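Local coordinates for protein L-ribulose 3-epimerase (Methylomonas sp. DH-1, PDB 7CJ7) that catalyses the manganese-dependent epimerization of ketoses at C3, acting most strongly on L-ribulose, and works as a homodimer, at residues K27-A32 with K56-E61; L151-R156 with N160-G165. All coordinates share one frame; numbering follows the deposited sequence.

Contact 1 of 2, residues K27-A32 with K56-E61; sequences KAIAGA and KDLLQE. With MG (magnesium ion), chain E.
Ile29 reaches from one helix to the next and meets Leu58 and Leu59 with its two branches. Its CB points toward helix 52-61, and the side chain divides there. CG2 lies over the backbone of the partner helix, 3.7 Å from Leu58 O. CG1 takes the other branch, anti to the carbonyl carbon (chi1 -73°), and passes 4.1 Å from Leu59 CD2. The tip, Ile29 CD1, touches both leucines: it is 3.6 Å from Leu58 CB and 3.8 Å from Leu59 CD2. Both leucines cross the isoleucine at about a right angle. The two helices are the first two on the outside of a TIM barrel, and strand 39-43 lies between them in sequence. Leu59 also touches Ile40 of that strand. An alanine in place of Ile29 would lose both branches past CB and would probably leave Leu58 CB and Leu59 CD2 without their apolar partner across the helices. A salt bridge from Glu61 to Arg26 also joins the two helices. On helix 52-61, Asp57 OD1 binds a magnesium ion at 2.0 Å, with four waters around the metal. One of these waters donates to Gln60 OE1 at 2.5 Å.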
loop_
_atom_site.group_PDB
_atom_site.type_symbol
_atom_site.label_atom_id
_atom_site.label_comp_id
_atom_site.label_asym_id
_atom_site.label_seq_id
_atom_site.Cartn_x
_atom_site.Cartn_y
_atom_site.Cartn_z
ATOM N N LYS A 27 -5.971 -13.936 26.778
ATOM C CA LYS A 27 -4.715 -14.269 26.065
ATOM C C LYS A 27 -3.997 -12.963 25.722
ATOM O O LYS A 27 -2.785 -12.853 26.011
ATOM C CB LYS A 27 -5.042 -15.090 24.816
ATOM C CG LYS A 27 -3.858 -15.653 24.056
ATOM C CD LYS A 27 -4.330 -16.712 23.088
ATOM C CE LYS A 27 -3.225 -17.400 22.324
ATOM N NZ LYS A 27 -2.714 -16.539 21.229
ATOM N N ALA A 28 -4.731 -11.998 25.163
ATOM C CA ALA A 28 -4.170 -10.715 24.686
ATOM C C ALA A 28 -3.712 -9.872 25.883
ATOM O O ALA A 28 -2.612 -9.307 25.831
ATOM C CB ALA A 28 -5.182 -9.991 23.836
ATOM N N ILE A 29 -4.532 -9.787 26.927
ATOM C CA ILE A 29 -4.236 -8.925 28.106
ATOM C C ILE A 29 -3.054 -9.532 28.868
ATOM O O ILE A 29 -2.108 -8.789 29.178
ATOM C CB ILE A 29 -5.501 -8.700 28.953
ATOM C CG1 ILE A 29 -6.450 -7.746 28.220
ATOM C CG2 ILE A 29 -5.150 -8.198 30.347
ATOM C CD1 ILE A 29 -7.838 -7.645 28.811
ATOM N N ALA A 30 -3.056 -10.844 29.083
ATOM C CA ALA A 30 -1.939 -11.554 29.746
ATOM C C ALA A 30 -0.663 -11.371 28.911
ATOM O O ALA A 30 0.404 -11.113 29.497
ATOM C CB ALA A 30 -2.291 -13.007 29.958
ATOM N N GLY A 31 -0.779 -11.448 27.581
ATOM C CA GLY A 31 0.354 -11.291 26.650
ATOM C C GLY A 31 0.974 -9.903 26.737
ATOM O O GLY A 31 2.202 -9.804 26.892
ATOM N N ALA A 32 0.158 -8.851 26.632
ATOM C CA ALA A 32 0.613 -7.446 26.722
ATOM C C ALA A 32 1.255 -7.187 28.092
ATOM O O ALA A 32 2.332 -6.564 28.134
ATOM C CB ALA A 32 -0.536 -6.521 26.447
ATOM N N LYS A 56 -12.970 -5.436 31.700
ATOM C CA LYS A 56 -12.601 -4.567 32.845
ATOM C C LYS A 56 -11.925 -5.411 33.943
ATOM O O LYS A 56 -10.853 -5.014 34.415
ATOM C CB LYS A 56 -13.852 -3.820 33.314
ATOM C CG LYS A 56 -13.656 -2.960 34.544
ATOM C CD LYS A 56 -12.314 -2.307 34.602
ATOM C CE LYS A 56 -12.274 -0.938 33.962
ATOM N NZ LYS A 56 -11.491 0.000 34.799
ATOM N N ASP A 57 -12.510 -6.550 34.318
ATOM C CA ASP A 57 -11.951 -7.460 35.354
ATOM C C ASP A 57 -10.550 -7.925 34.932
ATOM O O ASP A 57 -9.656 -7.988 35.803
ATOM C CB ASP A 57 -12.866 -8.659 35.598
ATOM C CG ASP A 57 -14.157 -8.330 36.324
ATOM O OD1 ASP A 57 -14.263 -7.200 36.870
ATOM O OD2 ASP A 57 -15.042 -9.222 36.361
ATOM N N LEU A 58 -10.354 -8.239 33.649
ATOM C CA LEU A 58 -9.044 -8.726 33.129
ATOM C C LEU A 58 -8.018 -7.597 33.229
ATOM O O LEU A 58 -6.874 -7.863 33.649
ATOM C CB LEU A 58 -9.191 -9.222 31.690
ATOM C CG LEU A 58 -9.909 -10.559 31.542
ATOM C CD1 LEU A 58 -10.246 -10.835 30.085
ATOM C CD2 LEU A 58 -9.073 -11.682 32.137
ATOM N N LEU A 59 -8.395 -6.379 32.835
ATOM C CA LEU A 59 -7.473 -5.218 32.913
ATOM C C LEU A 59 -7.013 -5.043 34.364
ATOM O O LEU A 59 -5.825 -4.813 34.574
ATOM C CB LEU A 59 -8.163 -3.962 32.370
ATOM C CG LEU A 59 -8.438 -3.993 30.869
ATOM C CD1 LEU A 59 -9.204 -2.759 30.429
ATOM C CD2 LEU A 59 -7.136 -4.116 30.087
ATOM N N GLN A 60 -7.918 -5.164 35.333
ATOM C CA GLN A 60 -7.587 -5.012 36.774
ATOM C C GLN A 60 -6.663 -6.163 37.206
ATOM O O GLN A 60 -5.642 -5.903 37.867
ATOM C CB GLN A 60 -8.876 -5.002 37.593
ATOM C CG GLN A 60 -9.750 -3.790 37.329
ATOM C CD GLN A 60 -11.044 -3.881 38.100
ATOM O OE1 GLN A 60 -11.917 -4.689 37.790
ATOM N NE2 GLN A 60 -11.165 -3.065 39.132
ATOM N N GLU A 61 -7.013 -7.383 36.809
ATOM C CA GLU A 61 -6.287 -8.638 37.147
ATOM C C GLU A 61 -4.821 -8.514 36.719
ATOM O O GLU A 61 -3.954 -8.915 37.501
ATOM C CB GLU A 61 -6.998 -9.825 36.491
ATOM C CG GLU A 61 -6.363 -11.163 36.779
ATOM C CD GLU A 61 -7.105 -12.364 36.213
ATOM O OE1 GLU A 61 -8.188 -12.173 35.632
ATOM O OE2 GLU A 61 -6.605 -13.499 36.376
HETATM MG MG MG E . -15.768 -5.984 37.415
HETATM O O HOH W 1 -17.135 -8.066 37.067
HETATM O O HOH W 2 -14.458 -4.596 37.919
HETATM O O HOH W 3 -16.297 -5.450 35.668
HETATM O O HOH W 4 -17.364 -4.970 38.506
#

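Contact 2 of 2, residues L151-R156 with N160-G165; sequences LEVVNR and NIMNTG. With MN (manganese (II) ion), chain D; SOL (L-sorbose), chain C.
Glu152 belongs to the manganese and sugar site of the epimerase, and the chain beyond it folds back so that Val153 and Val154 meet Met162 and Asn163. Glu152 points away from this packing. Its chain is extended, with CG anti to the backbone N (chi1 -167°), and this carries the carboxylate to the ligands. Glu152 OE2 binds manganese at 2.1 Å, and Glu152 OE1 accepts a hydrogen bond from O4 of L-sorbose at 2.7 Å. Asp185, His211 and Glu246 complete the protein ligands of the metal. Val153 CG2 touches Met162 CE at 3.7 Å, and the two side chains cross at about a right angle. Met162 CE also lies 4.1 Å from Leu151 CB. Val153 CG1 packs against the backbone at Asn163 and Thr164. Asn163 ND2 donates to Val154 O at 3.0 Å (160° at the hydrogen), with the acceptor close to the amide plane. Asn163 CA also approaches Val154 O, at 3.2 Å. ND2 has a second acceptor, Thr159 O, so one amide group ties the loop at two points. Active-site loops following the C-terminal ends of the strands are typical of TIM-barrel enzymes.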
loop_
_atom_site.group_PDB
_atom_site.type_symbol
_atom_site.label_atom_id
_atom_site.label_comp_id
_atom_site.label_asym_id
_atom_site.label_seq_id
_atom_site.Cartn_x
_atom_site.Cartn_y
_atom_site.Cartn_z
ATOM N N LEU A 151 -7.369 10.796 14.753
ATOM C CA LEU A 151 -7.730 10.400 13.374
ATOM C C LEU A 151 -6.475 9.856 12.691
ATOM O O LEU A 151 -5.511 10.625 12.474
ATOM C CB LEU A 151 -8.295 11.626 12.656
ATOM C CG LEU A 151 -9.701 12.060 13.080
ATOM C CD1 LEU A 151 -9.767 12.537 14.521
ATOM C CD2 LEU A 151 -10.199 13.148 12.160
ATOM N N GLU A 152 -6.469 8.554 12.418
ATOM C CA GLU A 152 -5.284 7.864 11.869
ATOM C C GLU A 152 -5.202 8.117 10.361
ATOM O O GLU A 152 -6.093 7.680 9.618
ATOM C CB GLU A 152 -5.333 6.370 12.155
ATOM C CG GLU A 152 -4.009 5.705 11.880
ATOM C CD GLU A 152 -4.018 4.219 12.175
ATOM O OE1 GLU A 152 -5.118 3.663 12.474
ATOM O OE2 GLU A 152 -2.938 3.629 12.121
ATOM N N VAL A 153 -4.125 8.761 9.939
ATOM C CA VAL A 153 -3.750 8.915 8.507
ATOM C C VAL A 153 -3.318 7.544 7.997
ATOM O O VAL A 153 -2.412 6.941 8.587
ATOM C CB VAL A 153 -2.632 9.958 8.364
ATOM C CG1 VAL A 153 -2.173 10.071 6.922
ATOM C CG2 VAL A 153 -3.083 11.298 8.926
ATOM N N VAL A 154 -3.955 7.040 6.953
ATOM C CA VAL A 154 -3.575 5.707 6.422
ATOM C C VAL A 154 -3.344 5.842 4.923
ATOM O O VAL A 154 -3.665 6.895 4.337
ATOM C CB VAL A 154 -4.619 4.628 6.752
ATOM C CG1 VAL A 154 -4.712 4.380 8.249
ATOM C CG2 VAL A 154 -5.976 4.979 6.161
ATOM N N ASN A 155 -2.788 4.801 4.327
ATOM C CA ASN A 155 -2.326 4.860 2.923
ATOM C C ASN A 155 -3.541 4.865 1.986
ATOM O O ASN A 155 -4.691 4.600 2.422
ATOM C CB ASN A 155 -1.316 3.743 2.640
ATOM C CG ASN A 155 -1.943 2.373 2.600
ATOM O OD1 ASN A 155 -2.779 2.121 1.743
ATOM N ND2 ASN A 155 -1.551 1.489 3.515
ATOM N N ARG A 156 -3.269 5.136 0.719
ATOM C CA ARG A 156 -4.252 5.290 -0.380
ATOM C C ARG A 156 -5.142 4.044 -0.501
ATOM O O ARG A 156 -6.298 4.193 -0.944
ATOM C CB ARG A 156 -3.481 5.531 -1.678
ATOM C CG ARG A 156 -2.594 4.359 -2.081
ATOM C CD ARG A 156 -1.606 4.698 -3.181
ATOM N NE ARG A 156 -0.719 5.784 -2.796
ATOM C CZ ARG A 156 0.022 6.476 -3.646
ATOM N NH1 ARG A 156 -0.007 6.177 -4.930
ATOM N NH2 ARG A 156 0.786 7.465 -3.213
ATOM N N ASN A 160 -9.536 7.246 1.100
ATOM C CA ASN A 160 -9.403 8.261 0.031
ATOM C C ASN A 160 -9.535 9.667 0.631
ATOM O O ASN A 160 -9.545 10.613 -0.151
ATOM C CB ASN A 160 -10.375 7.970 -1.115
ATOM C CG ASN A 160 -11.832 8.097 -0.731
ATOM O OD1 ASN A 160 -12.152 8.409 0.410
ATOM N ND2 ASN A 160 -12.720 7.839 -1.680
ATOM N N ILE A 161 -9.573 9.807 1.963
ATOM C CA ILE A 161 -9.872 11.112 2.630
ATOM C C ILE A 161 -8.570 11.829 2.996
ATOM O O ILE A 161 -8.466 13.035 2.712
ATOM C CB ILE A 161 -10.778 10.925 3.864
ATOM C CG1 ILE A 161 -12.172 10.449 3.462
ATOM C CG2 ILE A 161 -10.844 12.196 4.688
ATOM C CD1 ILE A 161 -12.958 11.467 2.664
ATOM N N MET A 162 -7.631 11.145 3.647
ATOM C CA MET A 162 -6.344 11.766 4.056
ATOM C C MET A 162 -5.258 10.699 4.132
ATOM O O MET A 162 -5.418 9.727 4.895
ATOM C CB MET A 162 -6.463 12.477 5.406
ATOM C CG MET A 162 -7.469 11.845 6.327
ATOM S SD MET A 162 -7.825 12.880 7.766
ATOM C CE MET A 162 -6.699 12.096 8.911
ATOM N N ASN A 163 -4.186 10.896 3.372
ATOM C CA ASN A 163 -3.105 9.895 3.230
ATOM C C ASN A 163 -1.785 10.459 3.758
ATOM O O ASN A 163 -0.846 9.665 3.870
ATOM C CB ASN A 163 -2.940 9.441 1.779
ATOM C CG ASN A 163 -4.200 8.874 1.164
ATOM O OD1 ASN A 163 -4.504 9.186 0.023
ATOM N ND2 ASN A 163 -4.913 8.023 1.882
ATOM N N THR A 164 -1.708 11.750 4.098
ATOM C CA THR A 164 -0.499 12.337 4.728
ATOM C C THR A 164 -0.876 13.120 5.983
ATOM O O THR A 164 -2.020 13.584 6.086
ATOM C CB THR A 164 0.274 13.276 3.791
ATOM O OG1 THR A 164 -0.486 14.468 3.591
ATOM C CG2 THR A 164 0.595 12.638 2.462
ATOM N N GLY A 165 0.068 13.265 6.908
ATOM C CA GLY A 165 -0.124 14.078 8.119
ATOM C C GLY A 165 -0.537 15.497 7.759
ATOM O O GLY A 165 -1.412 16.047 8.432
HETATM MN MN MN D . -2.239 1.730 12.581
HETATM C C1 SOL C . -4.880 -0.041 9.622
HETATM O O1 SOL C . -3.980 -0.231 8.555
HETATM C C2 SOL C . -4.188 0.446 10.854
HETATM O O2 SOL C . -3.101 0.994 10.778
HETATM C C3 SOL C . -4.846 0.193 12.202
HETATM O O3 SOL C . -4.332 1.062 13.185
HETATM C C4 SOL C . -6.363 0.326 12.115
HETATM O O4 SOL C . -6.700 1.657 11.719
HETATM C C5 SOL C . -7.083 0.016 13.429
HETATM O O5 SOL C . -8.466 0.343 13.299
HETATM C C6 SOL C . -6.963 -1.430 13.860
HETATM O O6 SOL C . -7.617 -1.636 15.115
#

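From the N terminus, the chain forms strand 8-12 and then helix 22-35, which holds the first half of contact 1. It passes through strand 39-43 and returns in helix 52-61, so contact 1 closes a helix-strand-helix excursion on the outside of the barrel. Two further strands, each followed by a helix, lead to strand 148-152. Contact 2 then closes a short loop between that strand and helix 165-175. The contacts come in series; they neither nest nor cross. The centres of contacts 1 and 2 are about 31 Å apart, on opposite sides of the chain's centre. Contact 1 joins neighbouring outer helices, whereas contact 2 fastens a loop beside the active site and near the second subunit.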